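PDB 6A2A: sesquisabinene B synthase 2 from Santalum album, which probably cyclises farnesyl diphosphate to the sesquiterpene sesquisabinene B, as a magnesium-dependent class I terpene synthase of plants. Local coordinates for residues Y41-C51 and Q257-V268. Sequence-based numbering, arbitrary orientation.
Sequences YEFLQSLGDQC and QKEIGRLSRWWV
With CG of Tyr41 anti to its own carbonyl carbon (chi1 -57°) and CG of Trp267 anti to the backbone N (chi1 -174°), the phenol reaches the pyrrole edge of the indole, where Tyr41 OH lies 3.2 Å from Trp267 CD1, near the indole plane. The rings are inclined at 74°, and Val268 CG2 packs obliquely on the phenol, 3.4 Å from Tyr41 CD2. Cutting Tyr41 back to an alanine removes the phenol, which would probably open a gap beside Val268 and take packing from the indole edge.

Helix 41-50 runs roughly antiparallel to 257-268, and the backbones come within 4.3 Å between Gln45 CA and Gly261 CA, probably helped by the missing side chain of Gly261. Leu44 CD1 meets Ile260 CG1 here, while Ser264 turns its OG back to Ile260 O (2.8 Å), satisfying the hydroxyl within its own helix. The amide of Gln45 crosses the aliphatic part of Arg265. At the other end the extended Gln257 passes Leu47 at about a right angle; its NE2 bonds to Leu557 O and only weakly to Cys51 SG.

One water accepts from Gly48 N at the kink, within bonding distance of Leu44 O and Gln257 O. Apolar packing at one end and Gln257 at the other hold the N-terminal helix against helix 239-270, whose Trp267 side chain lies about 11 Å from that of the magnesium ligand Asp316.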
loop_
_atom_site.group_PDB
_atom_site.type_symbol
_atom_site.label_atom_id
_atom_site.label_comp_id
_atom_site.label_asym_id
_atom_site.label_seq_id
_atom_site.Cartn_x
_atom_site.Cartn_y
_atom_site.Cartn_z
ATOM N N TYR A 41 7.577 9.898 10.568
ATOM C CA TYR A 41 7.012 8.672 10.032
ATOM C C TYR A 41 7.744 7.348 10.294
ATOM O O TYR A 41 7.104 6.328 10.370
ATOM C CB TYR A 41 6.675 8.807 8.572
ATOM C CG TYR A 41 5.731 9.949 8.265
ATOM C CD1 TYR A 41 4.516 10.048 8.875
ATOM C CD2 TYR A 41 6.062 10.904 7.353
ATOM C CE1 TYR A 41 3.673 11.063 8.601
ATOM C CE2 TYR A 41 5.230 11.922 7.086
ATOM C CZ TYR A 41 4.033 12.001 7.713
ATOM O OH TYR A 41 3.231 13.028 7.410
ATOM N N GLU A 42 9.068 7.376 10.415
ATOM C CA GLU A 42 9.831 6.134 10.668
ATOM C C GLU A 42 9.543 5.706 12.108
ATOM O O GLU A 42 9.457 4.517 12.414
ATOM C CB GLU A 42 11.335 6.318 10.355
ATOM C CG GLU A 42 12.211 6.762 11.532
ATOM C CD GLU A 42 13.726 6.571 11.411
ATOM O OE1 GLU A 42 14.478 7.583 11.522
ATOM O OE2 GLU A 42 14.168 5.407 11.252
ATOM N N PHE A 43 9.378 6.681 13.001
ATOM C CA PHE A 43 8.979 6.350 14.344
ATOM C C PHE A 43 7.626 5.616 14.332
ATOM O O PHE A 43 7.423 4.582 15.022
ATOM C CB PHE A 43 8.897 7.600 15.200
ATOM C CG PHE A 43 8.375 7.294 16.566
ATOM C CD1 PHE A 43 9.172 6.624 17.476
ATOM C CD2 PHE A 43 7.069 7.595 16.914
ATOM C CE1 PHE A 43 8.694 6.312 18.741
ATOM C CE2 PHE A 43 6.584 7.256 18.169
ATOM C CZ PHE A 43 7.396 6.615 19.081
ATOM N N LEU A 44 6.712 6.114 13.517
ATOM C CA LEU A 44 5.330 5.633 13.574
ATOM C C LEU A 44 5.293 4.197 13.044
ATOM O O LEU A 44 4.531 3.349 13.515
ATOM C CB LEU A 44 4.436 6.577 12.755
ATOM C CG LEU A 44 4.126 7.909 13.445
ATOM C CD1 LEU A 44 3.180 8.770 12.640
ATOM C CD2 LEU A 44 3.583 7.706 14.850
ATOM N N GLN A 45 6.162 3.957 12.077
ATOM C CA GLN A 45 6.354 2.662 11.494
ATOM C C GLN A 45 7.059 1.733 12.493
ATOM O O GLN A 45 6.830 0.533 12.469
ATOM C CB GLN A 45 7.094 2.832 10.171
ATOM C CG GLN A 45 6.246 3.527 9.117
ATOM C CD GLN A 45 7.061 4.267 8.095
ATOM O OE1 GLN A 45 8.269 4.103 8.007
ATOM N NE2 GLN A 45 6.407 5.100 7.304
ATOM N N SER A 46 7.866 2.278 13.389
ATOM C CA SER A 46 8.625 1.448 14.332
ATOM C C SER A 46 7.702 0.821 15.382
ATOM O O SER A 46 8.054 -0.209 15.972
ATOM C CB SER A 46 9.729 2.240 15.007
ATOM O OG SER A 46 9.249 2.941 16.160
ATOM N N LEU A 47 6.548 1.462 15.630
ATOM C CA LEU A 47 5.689 1.146 16.785
ATOM C C LEU A 47 5.145 -0.280 16.710
ATOM O O LEU A 47 5.067 -0.932 17.748
ATOM C CB LEU A 47 4.494 2.104 16.834
ATOM C CG LEU A 47 4.748 3.498 17.386
ATOM C CD1 LEU A 47 3.482 4.321 17.229
ATOM C CD2 LEU A 47 5.207 3.444 18.837
ATOM N N GLY A 48 4.715 -0.721 15.530
ATOM C CA GLY A 48 4.220 -2.106 15.339
ATOM C C GLY A 48 5.000 -3.137 16.160
ATOM O O GLY A 48 4.414 -3.890 16.953
ATOM N N ASP A 49 6.328 -3.165 16.013
ATOM C CA ASP A 49 7.165 -4.191 16.687
ATOM C C ASP A 49 7.790 -3.777 18.037
ATOM O O ASP A 49 8.249 -4.633 18.795
ATOM C CB ASP A 49 8.243 -4.672 15.719
ATOM C CG ASP A 49 7.658 -5.172 14.416
ATOM O OD1 ASP A 49 6.710 -5.989 14.456
ATOM O OD2 ASP A 49 8.135 -4.736 13.351
ATOM N N GLN A 50 7.800 -2.474 18.322
ATOM C CA GLN A 50 8.223 -1.922 19.625
ATOM C C GLN A 50 7.314 -2.444 20.753
ATOM O O GLN A 50 7.783 -2.696 21.874
ATOM C CB GLN A 50 8.213 -0.388 19.554
ATOM C CG GLN A 50 8.100 0.329 20.897
ATOM C CD GLN A 50 9.418 0.531 21.603
ATOM O OE1 GLN A 50 10.464 0.045 21.172
ATOM N NE2 GLN A 50 9.370 1.260 22.709
ATOM N N CYS A 51 6.020 -2.597 20.471
ATOM C CA CYS A 51 4.994 -2.765 21.527
ATOM C C CYS A 51 4.269 -4.112 21.381
ATOM O O CYS A 51 3.151 -4.290 21.904
ATOM C CB CYS A 51 3.985 -1.619 21.477
ATOM S SG CYS A 51 4.742 0.022 21.654
ATOM N N GLN A 257 -1.445 0.649 15.978
ATOM C CA GLN A 257 -0.066 0.980 15.644
ATOM C C GLN A 257 0.292 0.392 14.276
ATOM O O GLN A 257 1.052 1.034 13.519
ATOM C CB GLN A 257 0.874 0.486 16.749
ATOM C CG GLN A 257 0.765 1.326 18.010
ATOM C CD GLN A 257 1.597 0.779 19.139
ATOM O OE1 GLN A 257 2.042 -0.364 19.076
ATOM N NE2 GLN A 257 1.829 1.599 20.148
ATOM N N LYS A 258 -0.211 -0.798 13.936
ATOM C CA LYS A 258 0.063 -1.400 12.628
ATOM C C LYS A 258 -0.609 -0.584 11.510
ATOM O O LYS A 258 -0.068 -0.424 10.410
ATOM C CB LYS A 258 -0.394 -2.864 12.569
ATOM C CG LYS A 258 0.571 -3.812 13.295
ATOM C CD LYS A 258 0.011 -5.202 13.558
ATOM C CE LYS A 258 0.644 -5.898 14.756
ATOM N NZ LYS A 258 2.071 -6.210 14.521
ATOM N N GLU A 259 -1.805 -0.149 11.796
ATOM C CA GLU A 259 -2.588 0.680 10.849
ATOM C C GLU A 259 -1.827 1.979 10.558
ATOM O O GLU A 259 -1.744 2.364 9.387
ATOM C CB GLU A 259 -3.992 0.969 11.394
ATOM C CG GLU A 259 -4.906 -0.234 11.455
ATOM C CD GLU A 259 -6.135 -0.025 12.287
ATOM O OE1 GLU A 259 -6.351 1.148 12.751
ATOM O OE2 GLU A 259 -6.855 -1.008 12.489
ATOM N N ILE A 260 -1.318 2.677 11.575
ATOM C CA ILE A 260 -0.655 3.977 11.326
ATOM C C ILE A 260 0.634 3.722 10.550
ATOM O O ILE A 260 1.058 4.558 9.753
ATOM C CB ILE A 260 -0.443 4.797 12.614
ATOM C CG1 ILE A 260 0.004 6.225 12.312
ATOM C CG2 ILE A 260 0.519 4.122 13.564
ATOM C CD1 ILE A 260 -0.900 6.961 11.333
ATOM N N GLY A 261 1.264 2.549 10.778
ATOM C CA GLY A 261 2.385 2.178 9.972
ATOM C C GLY A 261 2.043 2.096 8.498
ATOM O O GLY A 261 2.765 2.682 7.667
ATOM N N ARG A 262 0.965 1.358 8.175
ATOM C CA ARG A 262 0.516 1.217 6.814
ATOM C C ARG A 262 0.148 2.583 6.219
ATOM O O ARG A 262 0.520 2.898 5.079
ATOM C CB ARG A 262 -0.684 0.296 6.716
ATOM C CG ARG A 262 -0.308 -1.175 6.835
ATOM C CD ARG A 262 -1.453 -2.094 6.466
ATOM N NE ARG A 262 -2.418 -2.158 7.533
ATOM C CZ ARG A 262 -2.335 -2.916 8.621
ATOM N NH1 ARG A 262 -1.310 -3.744 8.810
ATOM N NH2 ARG A 262 -3.258 -2.795 9.553
ATOM N N LEU A 263 -0.590 3.368 7.002
ATOM C CA LEU A 263 -1.094 4.676 6.487
ATOM C C LEU A 263 0.057 5.648 6.256
ATOM O O LEU A 263 0.035 6.391 5.263
ATOM C CB LEU A 263 -2.098 5.221 7.491
ATOM C CG LEU A 263 -3.462 4.563 7.414
ATOM C CD1 LEU A 263 -4.292 4.943 8.604
ATOM C CD2 LEU A 263 -4.185 4.947 6.134
ATOM N N SER A 264 1.055 5.604 7.110
ATOM C CA SER A 264 2.252 6.454 7.010
ATOM C C SER A 264 3.008 6.093 5.746
ATOM O O SER A 264 3.437 6.972 4.960
ATOM C CB SER A 264 3.148 6.285 8.209
ATOM O OG SER A 264 2.558 6.896 9.328
ATOM N N ARG A 265 3.183 4.778 5.531
ATOM C CA ARG A 265 3.870 4.350 4.297
ATOM C C ARG A 265 3.089 4.801 3.056
ATOM O O ARG A 265 3.693 5.290 2.092
ATOM C CB ARG A 265 4.126 2.840 4.326
ATOM C CG ARG A 265 5.212 2.450 5.317
ATOM C CD ARG A 265 5.625 0.989 5.270
ATOM N NE ARG A 265 4.589 0.114 5.799
ATOM C CZ ARG A 265 4.477 -0.222 7.078
ATOM N NH1 ARG A 265 5.389 0.170 7.950
ATOM N NH2 ARG A 265 3.442 -0.929 7.486
ATOM N N TRP A 266 1.767 4.666 3.044
ATOM C CA TRP A 266 0.931 5.132 1.961
ATOM C C TRP A 266 1.150 6.646 1.745
ATOM O O TRP A 266 1.269 7.096 0.604
ATOM C CB TRP A 266 -0.551 4.839 2.248
ATOM C CG TRP A 266 -1.502 5.578 1.362
ATOM C CD1 TRP A 266 -1.819 5.292 0.063
ATOM C CD2 TRP A 266 -2.283 6.743 1.722
ATOM N NE1 TRP A 266 -2.705 6.211 -0.428
ATOM C CE2 TRP A 266 -3.025 7.108 0.578
ATOM C CE3 TRP A 266 -2.412 7.502 2.891
ATOM C CZ2 TRP A 266 -3.884 8.207 0.556
ATOM C CZ3 TRP A 266 -3.280 8.583 2.864
ATOM C CH2 TRP A 266 -4.024 8.905 1.730
ATOM N N TRP A 267 1.029 7.381 2.840
ATOM C CA TRP A 267 1.125 8.876 2.792
ATOM C C TRP A 267 2.478 9.309 2.239
ATOM O O TRP A 267 2.522 10.117 1.336
ATOM C CB TRP A 267 0.848 9.428 4.174
ATOM C CG TRP A 267 0.772 10.921 4.279
ATOM C CD1 TRP A 267 1.589 11.723 5.004
ATOM C CD2 TRP A 267 -0.223 11.777 3.691
ATOM N NE1 TRP A 267 1.165 13.019 4.919
ATOM C CE2 TRP A 267 0.077 13.093 4.105
ATOM C CE3 TRP A 267 -1.317 11.549 2.864
ATOM C CZ2 TRP A 267 -0.721 14.178 3.767
ATOM C CZ3 TRP A 267 -2.120 12.628 2.524
ATOM C CH2 TRP A 267 -1.821 13.934 2.971
ATOM N N VAL A 268 3.569 8.742 2.744
ATOM C CA VAL A 268 4.871 9.098 2.210
ATOM C C VAL A 268 4.932 8.698 0.716
ATOM O O VAL A 268 5.540 9.425 -0.117
ATOM C CB VAL A 268 5.978 8.461 3.086
ATOM C CG1 VAL A 268 7.341 8.564 2.416
ATOM C CG2 VAL A 268 6.008 9.109 4.470
HETATM O O HOH W 1 3.668 0.755 13.073
HETATM O O HOH W 2 2.545 -3.034 18.449
#